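Local coordinates for inorganic polyphosphate/ATP-glucomannokinase (Arthrobacter sp., PDB 1WOQ), which phosphorylates glucose and probably mannose, with inorganic polyphosphate or ATP as phosphoryl donor, and belongs to the ROK family, at residues Ile85-Val90 / Val164-Leu169; Gly128-Arg133 / Ala255-Ala260; Lys141-Val146 / Ser155-Asp160; Ala49-Val54 / Lys99-Thr104; Ile15-Gly20 / Ser76-Thr81. All blocks are in the same frame, centred on the assembly; numbering follows the deposited sequence.

Contact 1: residues Ile85-Val90 / Val164-Leu169. With BGC (beta-D-glucopyranose), chain C.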
# COMPACT_ATOMS: atom_id res chain seq x y z
N ILE A 85 -5.98 -5.33 7.63
CA ILE A 85 -7.26 -5.70 7.04
C ILE A 85 -8.28 -4.62 7.40
O ILE A 85 -8.41 -4.25 8.57
CB ILE A 85 -7.77 -7.05 7.59
CG1 ILE A 85 -6.80 -8.17 7.22
CG2 ILE A 85 -9.16 -7.35 7.06
CD1 ILE A 85 -7.10 -9.50 7.93
N ILE A 86 -8.99 -4.11 6.40
CA ILE A 86 -10.01 -3.08 6.62
C ILE A 86 -11.36 -3.59 6.13
O ILE A 86 -11.54 -3.87 4.95
CB ILE A 86 -9.69 -1.77 5.86
CG1 ILE A 86 -8.32 -1.22 6.29
CG2 ILE A 86 -10.80 -0.74 6.11
CD1 ILE A 86 -8.20 -0.86 7.76
N GLN A 87 -12.32 -3.71 7.05
CA GLN A 87 -13.66 -4.17 6.71
C GLN A 87 -14.67 -3.16 7.24
O GLN A 87 -14.75 -2.93 8.45
CB GLN A 87 -13.94 -5.55 7.32
CG GLN A 87 -12.98 -6.65 6.85
CD GLN A 87 -13.35 -8.03 7.41
OE1 GLN A 87 -12.62 -9.00 7.22
NE2 GLN A 87 -14.48 -8.11 8.10
N HIS A 88 -15.43 -2.56 6.34
CA HIS A 88 -16.43 -1.56 6.72
C HIS A 88 -15.81 -0.50 7.63
O HIS A 88 -16.38 -0.15 8.66
CB HIS A 88 -17.61 -2.23 7.42
CG HIS A 88 -18.40 -3.15 6.54
ND1 HIS A 88 -18.40 -4.52 6.70
CD2 HIS A 88 -19.19 -2.89 5.47
CE1 HIS A 88 -19.16 -5.07 5.76
NE2 HIS A 88 -19.64 -4.10 5.00
N GLY A 89 -14.63 -0.02 7.24
CA GLY A 89 -13.94 1.01 7.99
C GLY A 89 -13.32 0.61 9.32
O GLY A 89 -12.83 1.47 10.05
N VAL A 90 -13.32 -0.68 9.63
CA VAL A 90 -12.76 -1.16 10.88
C VAL A 90 -11.48 -1.96 10.67
O VAL A 90 -11.38 -2.77 9.75
CB VAL A 90 -13.80 -2.03 11.63
CG1 VAL A 90 -13.20 -2.56 12.93
CG2 VAL A 90 -15.04 -1.20 11.93
N VAL A 164 -9.66 -7.56 -5.44
CA VAL A 164 -10.24 -8.61 -4.60
C VAL A 164 -9.60 -8.13 -3.29
O VAL A 164 -8.42 -8.38 -3.03
CB VAL A 164 -9.70 -10.00 -4.99
CG1 VAL A 164 -10.21 -11.05 -4.01
CG2 VAL A 164 -10.17 -10.35 -6.41
N PRO A 165 -10.37 -7.42 -2.46
CA PRO A 165 -9.86 -6.87 -1.20
C PRO A 165 -9.29 -7.73 -0.09
O PRO A 165 -9.66 -8.89 0.10
CB PRO A 165 -11.03 -6.03 -0.70
CG PRO A 165 -12.20 -6.84 -1.13
CD PRO A 165 -11.83 -7.25 -2.54
N ASN A 166 -8.36 -7.10 0.63
CA ASN A 166 -7.72 -7.66 1.81
C ASN A 166 -6.94 -8.97 1.72
O ASN A 166 -6.94 -9.75 2.67
CB ASN A 166 -8.78 -7.77 2.92
CG ASN A 166 -9.29 -6.41 3.37
OD1 ASN A 166 -10.51 -6.17 3.41
ND2 ASN A 166 -8.37 -5.52 3.71
N ALA A 167 -6.25 -9.22 0.61
CA ALA A 167 -5.45 -10.44 0.54
C ALA A 167 -4.23 -10.16 1.44
O ALA A 167 -3.59 -9.12 1.30
CB ALA A 167 -5.00 -10.72 -0.89
N GLU A 168 -3.93 -11.08 2.35
CA GLU A 168 -2.79 -10.89 3.26
C GLU A 168 -1.70 -11.93 3.01
O GLU A 168 -1.30 -12.65 3.92
CB GLU A 168 -3.26 -10.97 4.72
CG GLU A 168 -4.01 -9.73 5.21
CD GLU A 168 -3.09 -8.54 5.46
OE1 GLU A 168 -1.91 -8.77 5.81
OE2 GLU A 168 -3.54 -7.39 5.31
N LEU A 169 -1.23 -11.99 1.77
CA LEU A 169 -0.20 -12.95 1.37
C LEU A 169 1.15 -12.77 2.05
O LEU A 169 2.01 -13.64 1.96
CB LEU A 169 -0.03 -12.92 -0.15
CG LEU A 169 -0.88 -13.90 -0.98
CD1 LEU A 169 -2.19 -14.21 -0.29
CD2 LEU A 169 -1.10 -13.32 -2.37
C2 BGC C . 0.16 -6.21 6.92
C3 BGC C . -0.55 -5.82 5.62
C4 BGC C . 0.21 -4.69 4.92
C5 BGC C . 1.68 -5.09 4.72
C6 BGC C . 2.53 -4.00 4.11
C1 BGC C . 1.62 -6.57 6.60
O1 BGC C . 2.31 -6.89 7.76
O2 BGC C . -0.49 -7.32 7.51
O3 BGC C . -1.88 -5.41 5.90
O4 BGC C . -0.39 -4.42 3.65
O5 BGC C . 2.27 -5.44 5.99
O6 BGC C . 2.43 -2.79 4.84
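E168, which packs against I85, accepts two hydrogen bonds from the bound beta-D-glucopyranose. Its OE1 takes the sugar O2 at 2.6 Å. Its OE2 takes the sugar O3 at 2.7 Å. The two neighbouring hydroxyls thus share one carboxylate, which limits its freedom to turn. A bend at chi2 (-74°) carries CD out of line with the start of the chain, and the carboxylate faces the sugar. The aliphatic part of E168 stays with the protein: its CG lies 3.8 Å from I85 CG1. The two side chains of I85 and E168 cross obliquely. I85 uses its other branch too, with CG2 3.8 Å from N166 CG. The isoleucine therefore spans two residues of 164-169, one on each branch. N166 N also donates to D125 OD2.

Beyond I85 the chain forms a small hairpin. A type I' turn runs from Q87 to V90. It is closed by Q87 N to V90 O at 3.0 Å and by V90 N to Q87 O at 2.9 Å. I86 touches V120 of strand 118-122. N96, D123, H171 and E180 supply further bonds to the glucose. E168 and these four residues line the glucose site, in the cleft between two lobes, as in other kinases of the actin-like ATPase superfamily.

Contact 2: residues Gly128-Arg133 / Ala255-Ala260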
# COMPACT_ATOMS: atom_id res chain seq x y z
N GLY A 128 -2.22 -1.60 -5.30
CA GLY A 128 -2.73 -2.45 -6.38
C GLY A 128 -3.69 -1.71 -7.29
O GLY A 128 -3.61 -1.83 -8.52
N LEU A 129 -4.60 -0.94 -6.70
CA LEU A 129 -5.57 -0.18 -7.50
C LEU A 129 -4.81 0.76 -8.43
O LEU A 129 -5.14 0.89 -9.61
CB LEU A 129 -6.49 0.66 -6.60
CG LEU A 129 -7.55 -0.06 -5.76
CD1 LEU A 129 -8.21 0.93 -4.81
CD2 LEU A 129 -8.58 -0.69 -6.69
N ALA A 130 -3.79 1.42 -7.88
CA ALA A 130 -2.98 2.34 -8.66
C ALA A 130 -2.24 1.64 -9.80
O ALA A 130 -2.23 2.14 -10.92
CB ALA A 130 -1.99 3.06 -7.76
N GLU A 131 -1.63 0.49 -9.52
CA GLU A 131 -0.90 -0.24 -10.56
C GLU A 131 -1.85 -0.77 -11.63
O GLU A 131 -1.49 -0.83 -12.81
CB GLU A 131 -0.12 -1.42 -9.96
CG GLU A 131 1.11 -1.02 -9.17
CD GLU A 131 2.10 -0.19 -9.97
OE1 GLU A 131 2.51 -0.62 -11.07
OE2 GLU A 131 2.46 0.91 -9.50
N ALA A 132 -3.04 -1.18 -11.22
CA ALA A 132 -4.03 -1.71 -12.15
C ALA A 132 -4.56 -0.65 -13.10
O ALA A 132 -4.78 -0.91 -14.29
CB ALA A 132 -5.19 -2.33 -11.37
N ARG A 133 -4.74 0.56 -12.58
CA ARG A 133 -5.28 1.67 -13.36
C ARG A 133 -4.26 2.53 -14.10
O ARG A 133 -4.49 2.91 -15.25
CB ARG A 133 -6.12 2.56 -12.45
CG ARG A 133 -6.47 3.93 -13.01
CD ARG A 133 -7.37 3.86 -14.23
NE ARG A 133 -7.61 5.19 -14.78
CZ ARG A 133 -8.42 5.44 -15.81
NH1 ARG A 133 -8.57 6.69 -16.24
NH2 ARG A 133 -9.07 4.45 -16.40
N ALA A 255 -5.47 5.40 -2.79
CA ALA A 255 -6.46 5.82 -1.81
C ALA A 255 -7.50 6.73 -2.48
O ALA A 255 -8.69 6.65 -2.18
CB ALA A 255 -5.79 6.56 -0.66
N ALA A 256 -7.03 7.58 -3.39
CA ALA A 256 -7.92 8.49 -4.11
C ALA A 256 -8.82 7.68 -5.05
O ALA A 256 -10.02 7.94 -5.15
CB ALA A 256 -7.11 9.51 -4.89
N ILE A 257 -8.22 6.71 -5.73
CA ILE A 257 -8.98 5.86 -6.64
C ILE A 257 -10.15 5.22 -5.90
O ILE A 257 -11.28 5.23 -6.39
CB ILE A 257 -8.11 4.71 -7.23
CG1 ILE A 257 -7.09 5.29 -8.22
CG2 ILE A 257 -8.99 3.66 -7.90
CD1 ILE A 257 -6.12 4.25 -8.76
N GLU A 258 -9.88 4.66 -4.73
CA GLU A 258 -10.91 4.01 -3.94
C GLU A 258 -12.08 4.95 -3.65
O GLU A 258 -13.24 4.55 -3.75
CB GLU A 258 -10.33 3.47 -2.62
CG GLU A 258 -11.30 2.60 -1.81
CD GLU A 258 -11.78 1.37 -2.57
OE1 GLU A 258 -11.28 1.11 -3.68
OE2 GLU A 258 -12.66 0.65 -2.04
N ILE A 259 -11.78 6.19 -3.29
CA ILE A 259 -12.85 7.17 -3.02
C ILE A 259 -13.75 7.27 -4.25
O ILE A 259 -14.97 7.16 -4.15
CB ILE A 259 -12.30 8.58 -2.76
CG1 ILE A 259 -11.53 8.62 -1.45
CG2 ILE A 259 -13.46 9.59 -2.74
CD1 ILE A 259 -10.98 9.99 -1.14
N ALA A 260 -13.12 7.49 -5.40
CA ALA A 260 -13.82 7.62 -6.67
C ALA A 260 -14.69 6.41 -6.97
O ALA A 260 -15.86 6.55 -7.34
CB ALA A 260 -12.82 7.84 -7.79
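I257 reaches L129 and A130 with a straight side chain. CG1 stands anti to the carbonyl carbon (chi1 -71°), and CD1 stands anti to CA (chi2 176°). CD1 is thereby laid on the backbone of the other helix, 3.6 Å from L129 O and 3.7 Å from A130 CA. R133 CB comes to 4.1 Å from the same I257 CD1, one turn further along. The second branch, I257 CG2, lies 4.1 Å from L129 CB. L129 is also extended, and its CD1 passes to the neighbouring residue E258. There it sits 3.3 Å from E258 OE1. A bend at chi2 turns E258 CD, and the end of that side chain comes nearer to L129.

The helices meet nearly at a right angle, with axes 82° apart and 9.0 Å at their closest. Both lie between the two five-stranded sheets of this actin-like fold. Helix 123-134 packs on the sheet that holds 143-149, and helix 250-262 on the sheet that holds 14-19.

L129 also touches I121 of strand 118-122 and L261. E131 turns to the other side of its helix, where OE1 bonds the backbone N of A136 and V245, and OE2 bonds that of L246.

Contact 3: residues Lys141-Val146 / Ser155-Asp160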
# COMPACT_ATOMS: atom_id res chain seq x y z
N LYS A 141 -5.44 -8.73 -18.05
CA LYS A 141 -6.62 -9.39 -17.50
C LYS A 141 -6.17 -10.57 -16.65
O LYS A 141 -4.99 -10.90 -16.59
CB LYS A 141 -7.53 -9.87 -18.63
CG LYS A 141 -6.85 -10.75 -19.66
CD LYS A 141 -7.85 -11.31 -20.68
CE LYS A 141 -8.58 -10.22 -21.46
NZ LYS A 141 -9.54 -9.45 -20.62
N GLY A 142 -7.13 -11.20 -15.99
CA GLY A 142 -6.80 -12.34 -15.16
C GLY A 142 -6.20 -11.94 -13.83
O GLY A 142 -6.32 -10.79 -13.40
N THR A 143 -5.52 -12.88 -13.20
CA THR A 143 -4.92 -12.65 -11.89
C THR A 143 -3.59 -11.91 -11.94
O THR A 143 -2.64 -12.37 -12.58
CB THR A 143 -4.71 -13.98 -11.17
OG1 THR A 143 -5.98 -14.63 -11.03
CG2 THR A 143 -4.10 -13.76 -9.78
N VAL A 144 -3.54 -10.78 -11.26
CA VAL A 144 -2.33 -9.96 -11.17
C VAL A 144 -2.08 -9.73 -9.69
O VAL A 144 -2.93 -9.20 -8.98
CB VAL A 144 -2.53 -8.59 -11.88
CG1 VAL A 144 -1.32 -7.70 -11.63
CG2 VAL A 144 -2.71 -8.82 -13.38
N LEU A 145 -0.90 -10.12 -9.21
CA LEU A 145 -0.61 -9.95 -7.79
C LEU A 145 0.48 -8.92 -7.56
O LEU A 145 1.60 -9.07 -8.04
CB LEU A 145 -0.20 -11.29 -7.17
CG LEU A 145 -1.24 -12.42 -7.34
CD1 LEU A 145 -0.70 -13.71 -6.74
CD2 LEU A 145 -2.55 -12.02 -6.68
N VAL A 146 0.14 -7.86 -6.83
CA VAL A 146 1.09 -6.80 -6.52
C VAL A 146 1.62 -7.10 -5.12
O VAL A 146 0.88 -7.05 -4.14
CB VAL A 146 0.40 -5.43 -6.53
CG1 VAL A 146 1.43 -4.32 -6.36
CG2 VAL A 146 -0.35 -5.24 -7.85
N SER A 155 0.15 -7.34 -0.10
CA SER A 155 -0.30 -7.96 -1.33
C SER A 155 -1.65 -7.44 -1.76
O SER A 155 -2.59 -7.37 -0.96
CB SER A 155 -0.39 -9.48 -1.17
OG SER A 155 -1.38 -9.84 -0.21
N ALA A 156 -1.75 -7.06 -3.03
CA ALA A 156 -3.01 -6.60 -3.60
C ALA A 156 -3.38 -7.68 -4.62
O ALA A 156 -2.60 -7.98 -5.52
CB ALA A 156 -2.82 -5.26 -4.31
N PHE A 157 -4.56 -8.26 -4.45
CA PHE A 157 -5.03 -9.30 -5.36
C PHE A 157 -5.95 -8.63 -6.38
O PHE A 157 -7.03 -8.16 -6.05
CB PHE A 157 -5.80 -10.37 -4.56
CG PHE A 157 -5.97 -11.68 -5.29
CD1 PHE A 157 -5.45 -12.85 -4.75
CD2 PHE A 157 -6.65 -11.74 -6.50
CE1 PHE A 157 -5.61 -14.07 -5.41
CE2 PHE A 157 -6.82 -12.95 -7.17
CZ PHE A 157 -6.30 -14.12 -6.62
N ILE A 158 -5.48 -8.57 -7.62
CA ILE A 158 -6.24 -7.96 -8.71
C ILE A 158 -6.71 -9.05 -9.67
O ILE A 158 -5.93 -9.94 -10.02
CB ILE A 158 -5.36 -6.96 -9.51
CG1 ILE A 158 -4.74 -5.92 -8.57
CG2 ILE A 158 -6.20 -6.26 -10.58
CD1 ILE A 158 -5.74 -5.07 -7.82
N PHE A 159 -7.98 -9.00 -10.07
CA PHE A 159 -8.51 -9.97 -11.03
C PHE A 159 -9.33 -9.23 -12.07
O PHE A 159 -10.32 -8.57 -11.75
CB PHE A 159 -9.39 -11.02 -10.35
CG PHE A 159 -9.82 -12.12 -11.28
CD1 PHE A 159 -8.89 -13.02 -11.78
CD2 PHE A 159 -11.15 -12.22 -11.69
CE1 PHE A 159 -9.27 -14.01 -12.70
CE2 PHE A 159 -11.54 -13.20 -12.61
CZ PHE A 159 -10.59 -14.09 -13.11
N ASP A 160 -8.91 -9.35 -13.33
CA ASP A 160 -9.58 -8.66 -14.43
C ASP A 160 -9.64 -7.17 -14.14
O ASP A 160 -10.65 -6.50 -14.42
CB ASP A 160 -11.00 -9.22 -14.64
CG ASP A 160 -11.01 -10.55 -15.38
OD1 ASP A 160 -9.96 -10.94 -15.94
OD2 ASP A 160 -12.07 -11.21 -15.41
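V144 and I158 form an antiparallel hydrogen-bonded pair, as do V146 and A156. V144 N gives the straightest bond of the set, to I158 O at 2.8 Å with an N-H...O angle of 176°. V146 N and A156 O are joined at 3.0 Å. Beyond T143 and F159 the pairing changes. There the D160 side chain takes part: its OD1 accepts from G142 N at 2.8 Å, nearly along the C-O axis. D160 N returns a bond to G142 O from above the carbonyl plane. These two bonds tie the loop residues beyond the regular pairing.

CA-H...O contacts accompany these bonds: F159 CA to G142 O, T143 CA to I158 O, and S155 CA to V146 O.

The aromatic contacts are on the face of T143, L145, F157 and F159. L145 CD2 lies over one face of the F157 ring, 3.8 Å from its centroid, as a CH-pi contact. The two side chains run side by side. T143 OG1 sits at the edge of the F159 ring, 3.4 Å from CD1. On the other face V144 CB meets I158 CB at 4.0 Å, and V146 packs on A156.

Strand 143-149 is central in its five-stranded sheet, with 217-221 on its other side; 162-164 follows 153-159. Helix 123-134 covers the valine and I158 face, while F213 meets F157 edge-to-face.

Contact 4: residues Ala49-Val54 / Lys99-Thr104; sequences ATPESV and KSWLNT
P51 packs on W101 at the start of helix 51-66, where T50 and S53 form a capping box. The proline lies over one face of the indole. Its CA is 3.7 Å from the centroid of the six-membered ring and 27° off the normal, a CH-pi contact. P51 CG sits over the same indole, 3.8 Å from W101 CD2. V54 comes from another direction: its CB lies in the ring plane at the edge, 3.6 Å from W101 CZ2. The indole N-H is used as well. W101 NE1 donates to A49 O at 2.9 Å, with the oxygen 21° out of the ring plane. One face, an edge and the N-H are thus met by 49-54, which limits the rotation of the ring.

The next shell sets these groups in place. T50 N donates to S53 OG at 2.9 Å, and S53 N donates to T50 OG1 at 3.3 Å. The box orders the helix start that carries P51 and V54. On the other side a type II turn from W101 to T104 is closed by T104 N and W101 O. I106 and L109 of helix 106-114 also touch the indole, and its ring meets that of F82. S100 OG bonds D98 OD2, and a chi1 of 62° puts this OG 3.2 Å from P51 CD.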
# COMPACT_ATOMS: atom_id res chain seq x y z
N ALA A 49 2.67 4.68 17.40
CA ALA A 49 1.67 5.08 16.42
C ALA A 49 0.30 4.58 16.86
O ALA A 49 -0.18 3.55 16.40
CB ALA A 49 2.02 4.51 15.05
N THR A 50 -0.33 5.33 17.77
CA THR A 50 -1.65 4.97 18.28
C THR A 50 -2.74 5.69 17.50
O THR A 50 -2.47 6.67 16.81
CB THR A 50 -1.80 5.38 19.76
OG1 THR A 50 -1.72 6.80 19.87
CG2 THR A 50 -0.71 4.74 20.59
N PRO A 51 -3.99 5.20 17.59
CA PRO A 51 -5.10 5.83 16.88
C PRO A 51 -5.11 7.34 17.08
O PRO A 51 -5.26 8.10 16.14
CB PRO A 51 -6.32 5.14 17.48
CG PRO A 51 -5.81 3.75 17.72
CD PRO A 51 -4.44 4.01 18.33
N GLU A 52 -4.95 7.76 18.33
CA GLU A 52 -4.96 9.18 18.66
C GLU A 52 -3.81 9.96 18.03
O GLU A 52 -4.03 11.01 17.44
CB GLU A 52 -4.95 9.36 20.18
CG GLU A 52 -4.82 10.80 20.64
CD GLU A 52 -5.10 10.96 22.12
OE1 GLU A 52 -6.26 10.74 22.53
OE2 GLU A 52 -4.17 11.30 22.87
N SER A 53 -2.58 9.45 18.15
CA SER A 53 -1.42 10.14 17.60
C SER A 53 -1.45 10.16 16.07
O SER A 53 -1.12 11.17 15.45
CB SER A 53 -0.12 9.49 18.08
OG SER A 53 0.05 8.19 17.54
N VAL A 54 -1.83 9.04 15.48
CA VAL A 54 -1.91 8.94 14.03
C VAL A 54 -2.99 9.88 13.49
O VAL A 54 -2.81 10.52 12.46
CB VAL A 54 -2.22 7.50 13.58
CG1 VAL A 54 -2.53 7.45 12.09
CG2 VAL A 54 -1.03 6.60 13.91
N LYS A 99 -1.17 -2.56 18.72
CA LYS A 99 -2.34 -3.42 18.78
C LYS A 99 -3.64 -2.73 19.19
O LYS A 99 -4.72 -3.30 19.05
CB LYS A 99 -2.05 -4.61 19.70
CG LYS A 99 -0.88 -5.45 19.19
CD LYS A 99 -1.14 -5.94 17.77
CE LYS A 99 0.10 -6.55 17.13
NZ LYS A 99 1.16 -5.52 16.90
N SER A 100 -3.54 -1.49 19.68
CA SER A 100 -4.74 -0.75 20.06
C SER A 100 -5.56 -0.44 18.81
O SER A 100 -6.71 -0.02 18.90
CB SER A 100 -4.36 0.55 20.78
OG SER A 100 -3.63 1.42 19.93
N TRP A 101 -4.96 -0.65 17.65
CA TRP A 101 -5.64 -0.41 16.39
C TRP A 101 -6.70 -1.47 16.13
O TRP A 101 -7.70 -1.20 15.46
CB TRP A 101 -4.64 -0.40 15.23
CG TRP A 101 -3.99 0.93 15.02
CD1 TRP A 101 -2.70 1.26 15.27
CD2 TRP A 101 -4.62 2.11 14.51
NE1 TRP A 101 -2.47 2.58 14.94
CE2 TRP A 101 -3.64 3.12 14.47
CE3 TRP A 101 -5.92 2.41 14.07
CZ2 TRP A 101 -3.92 4.41 14.02
CZ3 TRP A 101 -6.20 3.69 13.62
CH2 TRP A 101 -5.20 4.68 13.60
N LEU A 102 -6.49 -2.67 16.66
CA LEU A 102 -7.44 -3.76 16.46
C LEU A 102 -8.85 -3.37 16.88
O LEU A 102 -9.07 -2.83 17.97
CB LEU A 102 -6.99 -5.00 17.24
CG LEU A 102 -5.70 -5.65 16.75
CD1 LEU A 102 -5.37 -6.86 17.62
CD2 LEU A 102 -5.86 -6.08 15.29
N ASN A 103 -9.80 -3.64 15.98
CA ASN A 103 -11.22 -3.35 16.20
C ASN A 103 -11.54 -1.85 16.26
O ASN A 103 -12.61 -1.46 16.71
CB ASN A 103 -11.71 -4.03 17.48
CG ASN A 103 -13.06 -4.70 17.29
OD1 ASN A 103 -13.61 -5.27 18.23
ND2 ASN A 103 -13.59 -4.62 16.08
N THR A 104 -10.61 -1.03 15.81
CA THR A 104 -10.82 0.42 15.80
C THR A 104 -11.53 0.84 14.52
O THR A 104 -11.14 0.44 13.42
CB THR A 104 -9.48 1.18 15.88
OG1 THR A 104 -8.91 1.02 17.18
CG2 THR A 104 -9.69 2.67 15.60

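Contact 5: residues Ile15-Gly20 / Ser76-Thr81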
# COMPACT_ATOMS: atom_id res chain seq x y z
N ILE A 15 -7.77 14.21 -2.21
CA ILE A 15 -6.61 14.03 -1.35
C ILE A 15 -6.49 12.57 -0.96
O ILE A 15 -7.48 11.93 -0.59
CB ILE A 15 -6.73 14.88 -0.06
CG1 ILE A 15 -6.62 16.37 -0.40
CG2 ILE A 15 -5.63 14.47 0.94
CD1 ILE A 15 -6.91 17.31 0.77
N GLY A 16 -5.28 12.04 -1.06
CA GLY A 16 -5.01 10.66 -0.69
C GLY A 16 -3.93 10.69 0.38
O GLY A 16 -2.98 11.47 0.27
N ILE A 17 -4.07 9.86 1.41
CA ILE A 17 -3.10 9.81 2.50
C ILE A 17 -2.59 8.38 2.66
O ILE A 17 -3.37 7.44 2.66
CB ILE A 17 -3.76 10.25 3.84
CG1 ILE A 17 -4.35 11.65 3.70
CG2 ILE A 17 -2.73 10.22 4.97
CD1 ILE A 17 -3.32 12.75 3.49
N ASP A 18 -1.27 8.23 2.79
CA ASP A 18 -0.66 6.90 2.94
C ASP A 18 0.03 6.81 4.30
O ASP A 18 0.99 7.53 4.57
CB ASP A 18 0.33 6.68 1.79
CG ASP A 18 0.87 5.26 1.72
OD1 ASP A 18 0.16 4.31 2.10
OD2 ASP A 18 2.01 5.09 1.24
N ILE A 19 -0.49 5.94 5.17
CA ILE A 19 0.07 5.76 6.50
C ILE A 19 1.11 4.65 6.46
O ILE A 19 0.78 3.48 6.25
CB ILE A 19 -1.02 5.40 7.53
CG1 ILE A 19 -2.03 6.55 7.64
CG2 ILE A 19 -0.39 5.11 8.89
CD1 ILE A 19 -3.23 6.25 8.52
N GLY A 20 2.37 5.02 6.67
CA GLY A 20 3.44 4.05 6.64
C GLY A 20 4.10 3.86 8.00
O GLY A 20 3.74 4.53 8.97
N SER A 76 -14.61 17.75 0.57
CA SER A 76 -14.44 16.56 -0.25
C SER A 76 -13.90 15.39 0.58
O SER A 76 -13.13 15.59 1.52
CB SER A 76 -13.49 16.85 -1.41
OG SER A 76 -12.23 17.30 -0.95
N PRO A 77 -14.32 14.16 0.25
CA PRO A 77 -13.85 12.98 0.99
C PRO A 77 -12.35 12.76 0.81
O PRO A 77 -11.79 13.11 -0.22
CB PRO A 77 -14.69 11.85 0.39
CG PRO A 77 -14.90 12.30 -1.01
CD PRO A 77 -15.23 13.77 -0.83
N VAL A 78 -11.73 12.18 1.83
CA VAL A 78 -10.29 11.91 1.81
C VAL A 78 -10.03 10.41 1.90
O VAL A 78 -10.61 9.73 2.74
CB VAL A 78 -9.59 12.61 3.00
CG1 VAL A 78 -8.11 12.26 3.03
CG2 VAL A 78 -9.79 14.11 2.89
N GLY A 79 -9.15 9.92 1.03
CA GLY A 79 -8.81 8.50 1.04
C GLY A 79 -7.57 8.30 1.89
O GLY A 79 -6.63 9.09 1.83
N VAL A 80 -7.55 7.23 2.68
CA VAL A 80 -6.41 6.97 3.55
C VAL A 80 -6.06 5.49 3.55
O VAL A 80 -6.96 4.65 3.51
CB VAL A 80 -6.74 7.39 5.00
CG1 VAL A 80 -5.53 7.18 5.90
CG2 VAL A 80 -7.19 8.85 5.02
N THR A 81 -4.77 5.16 3.60
CA THR A 81 -4.37 3.76 3.63
C THR A 81 -3.98 3.37 5.05
O THR A 81 -3.67 4.22 5.88
CB THR A 81 -3.15 3.47 2.74
OG1 THR A 81 -1.97 4.05 3.32
CG2 THR A 81 -3.36 4.03 1.33
O HOH W 1 -10.24 15.23 -1.09
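The carboxylate of D18 is the flat side-chain group that meets T81. T81 OG1 comes to its edge, close to the plane of the carboxylate, and donates to D18 OD1 at 2.5 Å, a very short bond whose exact length is doubtful. The same T81 OG1 accepts from I19 N at 3.0 Å. One hydroxyl thus links D18 and I19. A chi1 of 71° places T81 OG1 between the backbone N and the carbonyl carbon, within reach of D18 OD1 and I19 N. Among the backbone bonds, I17 N meets G79 O at 2.7 Å. T81 N meets I17 O at 2.8 Å.

The strands run parallel, with G16 beside G79 and I17 beside V80. On the side-chain face of I17 and V80, I19 CD1 lies 3.6 Å from V80 CG1. I19 CG1 presses to 3.3 Å from T81 O, a buried oxygen that has no polar partner in the model. At the start of the strands a water accepts from I15 N at 2.9 Å and donates to S76 OG and P77 O.

The side chain of D18 is about 5 Å from a bound phosphate ion. This is consistent with the phosphate-handling loop of actin-like kinases, though the ion is probably from the crystallisation liquor. Strand 14-19 is central in its sheet, with 23-30 on one side and 78-82 on the other; 118-122 flanks 78-82. Helix 51-66 packs on the isoleucine face, while A255 and I259 of helix 250-262 cover the region of G79, P77 and T81.

Along the chain, contact 5 opens first. Contact 4 alternates with it, contact 1 alternates with contact 4, and contact 2 with contact 1. Contact 3 nests inside both 1 and 2. Contact 5 lies in the sheet of the first lobe and contact 3 in that of the second, centres about 22 Å apart. Contact 2 stands between them and touches both, with centres about 11 Å and 13 Å away respectively. Contact 1 bridges the lobes beside the glucose, and S155 of contact 3 holds its 164-169 loop. Contact 4 lies at the far side of the first lobe, about 29 Å from contact 3 between centres. Contacts 1 and 2 thus join the lobes, while 3, 4 and 5 each lie within one.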